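Local coordinates for protein aminoacyl-histidine dipeptidase (Vibrio alginolyticus, PDB 3MRU) that probably hydrolyses dipeptides such as Xaa-His substrates, as a zinc-dependent metallopeptidase of the M20C family, at residues F324-M336 with V346-E358. Residues are numbered along the deposited sequence; the frame is centred on the assembly and turned at random.
Sequences FIAALNACPNGVM and VETSLNVGVITTE
Gly334 and Leu350 form the hydrogen-bonded pair of a short antiparallel bridge: Gly334 N donates a hydrogen bond to Leu350 O at 2.8 Å. Leu350 N donates to Gly334 O in return, with an N-H...O angle of 162°. One step along, Val335 and Ser349 make the non-hydrogen-bonded pair. Beyond it, Met336 N binds Thr348 O at 2.8 Å, approaching from above the carbonyl plane. On the other side of Gly334 a side chain replaces the backbone: Asn333 OD1 accepts from Val352 N at 2.9 Å, the donor again lying above the carboxamide carbonyl plane. With CG anti to the backbone N (chi1 -174°), the amide of Asn333 extends to that N-H, so the bonding continues where the two backbones part. Gly334 has a positive phi (92°), a region that suits glycine.

Beside the bridge, Leu350 CD2 lies 3.5 Å from Pro332 O and also meets Pro332 CB and the bent Met336 chain at CE. Val335 CG1 and Val346 CG1 meet tip to tip at 3.6 Å. Farther along, where the helix packs, Cys331 SG rests on Val352 CG2, both Leu328 methyls, CD1 and CD2, meet Ile355 CD1 as the side chains cross, and Phe324 CZ approaches Ile355 CG2. Ser349 OG is hydrogen-bonded to His433 NE2, as Thr348 OG1 is to Ser370 OG; Val352 O accepts from Asn232 ND2, and Lys233 NZ of helix 231-242 hydrogen-bonds the carbonyl oxygens of Asn329 and Cys331 at the helix end.

Strands 334-338 and 346-358 form a beta hairpin, and the C-terminal part of helix 318-330 lies over the latter strand. Strand 346-358 also pairs antiparallel with strands 249-255 and 361-370 of the same mixed sheet, away from the zinc site.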
loop_
_atom_site.group_PDB
_atom_site.type_symbol
_atom_site.label_atom_id
_atom_site.label_comp_id
_atom_site.label_asym_id
_atom_site.label_seq_id
_atom_site.Cartn_x
_atom_site.Cartn_y
_atom_site.Cartn_z
ATOM N N PHE A 324 14.764 23.494 -14.664
ATOM C CA PHE A 324 14.450 22.658 -13.528
ATOM C C PHE A 324 13.323 23.305 -12.725
ATOM O O PHE A 324 12.346 22.641 -12.358
ATOM C CB PHE A 324 15.691 22.423 -12.654
ATOM C CG PHE A 324 15.377 21.900 -11.280
ATOM C CD1 PHE A 324 14.755 20.686 -11.108
ATOM C CD2 PHE A 324 15.691 22.644 -10.152
ATOM C CE1 PHE A 324 14.474 20.225 -9.831
ATOM C CE2 PHE A 324 15.418 22.187 -8.874
ATOM C CZ PHE A 324 14.816 20.986 -8.705
ATOM N N ILE A 325 13.457 24.597 -12.451
ATOM C CA ILE A 325 12.441 25.261 -11.642
ATOM C C ILE A 325 11.059 25.314 -12.334
ATOM O O ILE A 325 10.044 24.970 -11.699
ATOM C CB ILE A 325 12.880 26.640 -11.139
ATOM C CG1 ILE A 325 13.546 26.504 -9.776
ATOM C CG2 ILE A 325 11.682 27.568 -10.994
ATOM C CD1 ILE A 325 14.960 25.928 -9.807
ATOM N N ALA A 326 11.014 25.712 -13.611
ATOM C CA ALA A 326 9.751 25.655 -14.354
ATOM C C ALA A 326 9.139 24.252 -14.269
ATOM O O ALA A 326 7.931 24.092 -14.048
ATOM C CB ALA A 326 9.953 26.068 -15.789
ATOM N N ALA A 327 10.002 23.248 -14.417
ATOM C CA ALA A 327 9.593 21.860 -14.404
ATOM C C ALA A 327 8.972 21.582 -13.053
ATOM O O ALA A 327 7.778 21.292 -12.969
ATOM C CB ALA A 327 10.772 20.944 -14.670
ATOM N N LEU A 328 9.757 21.725 -11.995
ATOM C CA LEU A 328 9.249 21.473 -10.664
ATOM C C LEU A 328 7.906 22.187 -10.434
ATOM O O LEU A 328 6.958 21.584 -9.933
ATOM C CB LEU A 328 10.280 21.891 -9.626
ATOM C CG LEU A 328 9.869 21.684 -8.169
ATOM C CD1 LEU A 328 9.274 20.268 -7.956
ATOM C CD2 LEU A 328 11.025 21.990 -7.206
ATOM N N ASN A 329 7.816 23.453 -10.831
ATOM C CA ASN A 329 6.598 24.221 -10.652
ATOM C C ASN A 329 5.399 23.780 -11.496
ATOM O O ASN A 329 4.264 23.696 -10.991
ATOM C CB ASN A 329 6.874 25.681 -10.940
ATOM C CG ASN A 329 5.954 26.591 -10.187
ATOM O OD1 ASN A 329 5.184 27.313 -10.793
ATOM N ND2 ASN A 329 6.022 26.560 -8.849
ATOM N N ALA A 330 5.648 23.533 -12.779
ATOM C CA ALA A 330 4.587 23.144 -13.696
ATOM C C ALA A 330 4.026 21.819 -13.244
ATOM O O ALA A 330 2.825 21.634 -13.116
ATOM C CB ALA A 330 5.117 23.031 -15.114
ATOM N N CYS A 331 4.932 20.901 -12.970
ATOM C CA CYS A 331 4.618 19.523 -12.627
ATOM C C CYS A 331 3.413 19.349 -11.663
ATOM O O CYS A 331 3.377 19.958 -10.602
ATOM C CB CYS A 331 5.910 18.903 -12.083
ATOM S SG CYS A 331 5.793 17.262 -11.467
ATOM N N PRO A 332 2.424 18.528 -12.042
ATOM C CA PRO A 332 1.266 18.259 -11.192
ATOM C C PRO A 332 1.657 17.558 -9.904
ATOM O O PRO A 332 2.711 16.940 -9.844
ATOM C CB PRO A 332 0.417 17.323 -12.040
ATOM C CG PRO A 332 1.379 16.708 -12.975
ATOM C CD PRO A 332 2.329 17.794 -13.311
ATOM N N ASN A 333 0.812 17.673 -8.881
ATOM C CA ASN A 333 1.049 17.053 -7.579
ATOM C C ASN A 333 -0.229 17.006 -6.753
ATOM O O ASN A 333 -1.076 17.885 -6.876
ATOM C CB ASN A 333 2.142 17.782 -6.793
ATOM C CG ASN A 333 2.499 17.057 -5.502
ATOM O OD1 ASN A 333 2.778 15.859 -5.512
ATOM N ND2 ASN A 333 2.477 17.773 -4.387
ATOM N N GLY A 334 -0.358 15.989 -5.907
ATOM C CA GLY A 334 -1.546 15.825 -5.090
ATOM C C GLY A 334 -2.564 14.959 -5.789
ATOM O O GLY A 334 -2.202 13.958 -6.398
ATOM N N VAL A 335 -3.838 15.338 -5.701
ATOM C CA VAL A 335 -4.941 14.562 -6.290
ATOM C C VAL A 335 -5.156 14.993 -7.728
ATOM O O VAL A 335 -5.195 16.164 -8.019
ATOM C CB VAL A 335 -6.260 14.774 -5.504
ATOM C CG1 VAL A 335 -7.379 13.884 -6.044
ATOM C CG2 VAL A 335 -6.041 14.541 -4.020
ATOM N N MET A 336 -5.314 14.064 -8.642
ATOM C CA MET A 336 -5.620 14.476 -10.005
ATOM C C MET A 336 -7.116 14.416 -10.299
ATOM O O MET A 336 -7.629 15.172 -11.115
ATOM C CB MET A 336 -4.782 13.663 -10.990
ATOM C CG MET A 336 -3.296 13.928 -10.878
ATOM S SD MET A 336 -2.927 15.603 -11.389
ATOM C CE MET A 336 -2.589 16.385 -9.820
ATOM N N VAL A 346 -10.434 9.217 -3.715
ATOM C CA VAL A 346 -9.423 9.628 -4.702
ATOM C C VAL A 346 -9.208 8.578 -5.798
ATOM O O VAL A 346 -8.779 7.451 -5.531
ATOM C CB VAL A 346 -8.074 9.913 -4.056
ATOM C CG1 VAL A 346 -7.097 10.367 -5.112
ATOM C CG2 VAL A 346 -8.206 10.952 -2.954
ATOM N N GLU A 347 -9.501 8.949 -7.034
ATOM C CA GLU A 347 -9.242 8.061 -8.152
ATOM C C GLU A 347 -7.778 8.077 -8.614
ATOM O O GLU A 347 -7.197 7.016 -8.832
ATOM C CB GLU A 347 -10.165 8.369 -9.315
ATOM C CG GLU A 347 -10.091 7.344 -10.417
ATOM C CD GLU A 347 -10.977 7.697 -11.592
ATOM O OE1 GLU A 347 -10.750 8.761 -12.235
ATOM O OE2 GLU A 347 -11.905 6.898 -11.867
ATOM N N THR A 348 -7.191 9.260 -8.783
ATOM C CA THR A 348 -5.806 9.347 -9.249
ATOM C C THR A 348 -5.024 10.382 -8.448
ATOM O O THR A 348 -5.593 11.381 -8.014
ATOM C CB THR A 348 -5.690 9.680 -10.772
ATOM O OG1 THR A 348 -6.575 8.869 -11.549
ATOM C CG2 THR A 348 -4.285 9.417 -11.253
ATOM N N SER A 349 -3.731 10.141 -8.244
ATOM C CA SER A 349 -2.901 11.092 -7.536
ATOM C C SER A 349 -1.439 10.822 -7.781
ATOM O O SER A 349 -1.073 9.769 -8.307
ATOM C CB SER A 349 -3.146 11.015 -6.046
ATOM O OG SER A 349 -2.581 9.821 -5.542
ATOM N N LEU A 350 -0.613 11.785 -7.393
ATOM C CA LEU A 350 0.819 11.631 -7.437
ATOM C C LEU A 350 1.501 12.502 -6.382
ATOM O O LEU A 350 0.971 13.522 -5.941
ATOM C CB LEU A 350 1.368 11.930 -8.834
ATOM C CG LEU A 350 1.833 13.317 -9.253
ATOM C CD1 LEU A 350 2.845 13.168 -10.349
ATOM C CD2 LEU A 350 0.644 14.075 -9.730
ATOM N N ASN A 351 2.688 12.079 -5.983
ATOM C CA ASN A 351 3.400 12.744 -4.935
ATOM C C ASN A 351 4.806 12.963 -5.433
ATOM O O ASN A 351 5.499 11.996 -5.696
ATOM C CB ASN A 351 3.394 11.857 -3.690
ATOM C CG ASN A 351 4.281 12.387 -2.556
ATOM O OD1 ASN A 351 4.533 11.678 -1.590
ATOM N ND2 ASN A 351 4.752 13.628 -2.668
ATOM N N VAL A 352 5.206 14.221 -5.610
ATOM C CA VAL A 352 6.605 14.551 -5.837
ATOM C C VAL A 352 7.274 14.494 -4.464
ATOM O O VAL A 352 7.324 15.497 -3.719
ATOM C CB VAL A 352 6.783 15.939 -6.496
ATOM C CG1 VAL A 352 8.230 16.396 -6.391
ATOM C CG2 VAL A 352 6.329 15.889 -7.949
ATOM N N GLY A 353 7.776 13.298 -4.149
ATOM C CA GLY A 353 8.246 12.948 -2.811
ATOM C C GLY A 353 9.718 13.185 -2.472
ATOM O O GLY A 353 10.038 13.454 -1.313
ATOM N N VAL A 354 10.615 13.070 -3.456
ATOM C CA VAL A 354 12.065 13.159 -3.187
ATOM C C VAL A 354 12.811 13.992 -4.236
ATOM O O VAL A 354 12.690 13.760 -5.446
ATOM C CB VAL A 354 12.757 11.752 -3.094
ATOM C CG1 VAL A 354 14.117 11.882 -2.479
ATOM C CG2 VAL A 354 11.945 10.788 -2.286
ATOM N N ILE A 355 13.589 14.958 -3.774
ATOM C CA ILE A 355 14.471 15.665 -4.682
ATOM C C ILE A 355 15.864 15.682 -4.097
ATOM O O ILE A 355 16.038 15.960 -2.910
ATOM C CB ILE A 355 13.967 17.084 -5.001
ATOM C CG1 ILE A 355 12.588 16.994 -5.657
ATOM C CG2 ILE A 355 14.985 17.833 -5.887
ATOM C CD1 ILE A 355 11.831 18.315 -5.741
ATOM N N THR A 356 16.839 15.345 -4.944
ATOM C CA THR A 356 18.258 15.263 -4.569
ATOM C C THR A 356 19.152 15.778 -5.719
ATOM O O THR A 356 19.116 15.269 -6.856
ATOM C CB THR A 356 18.704 13.820 -4.229
ATOM O OG1 THR A 356 18.696 13.034 -5.432
ATOM C CG2 THR A 356 17.797 13.162 -3.178
ATOM N N THR A 357 19.944 16.794 -5.389
ATOM C CA THR A 357 20.899 17.415 -6.282
ATOM C C THR A 357 22.223 16.740 -6.022
ATOM O O THR A 357 22.437 16.221 -4.935
ATOM C CB THR A 357 21.026 18.906 -5.926
ATOM O OG1 THR A 357 19.766 19.546 -6.169
ATOM C CG2 THR A 357 22.124 19.600 -6.733
ATOM N N GLU A 358 23.102 16.725 -7.013
ATOM C CA GLU A 358 24.503 16.352 -6.801
ATOM C C GLU A 358 25.273 17.166 -7.832
ATOM O O GLU A 358 24.660 18.012 -8.491
ATOM C CB GLU A 358 24.708 14.848 -7.017
ATOM C CG GLU A 358 24.021 14.336 -8.288
ATOM C CD GLU A 358 24.672 13.070 -8.828
ATOM O OE1 GLU A 358 23.988 12.006 -8.840
ATOM O OE2 GLU A 358 25.860 13.144 -9.249
#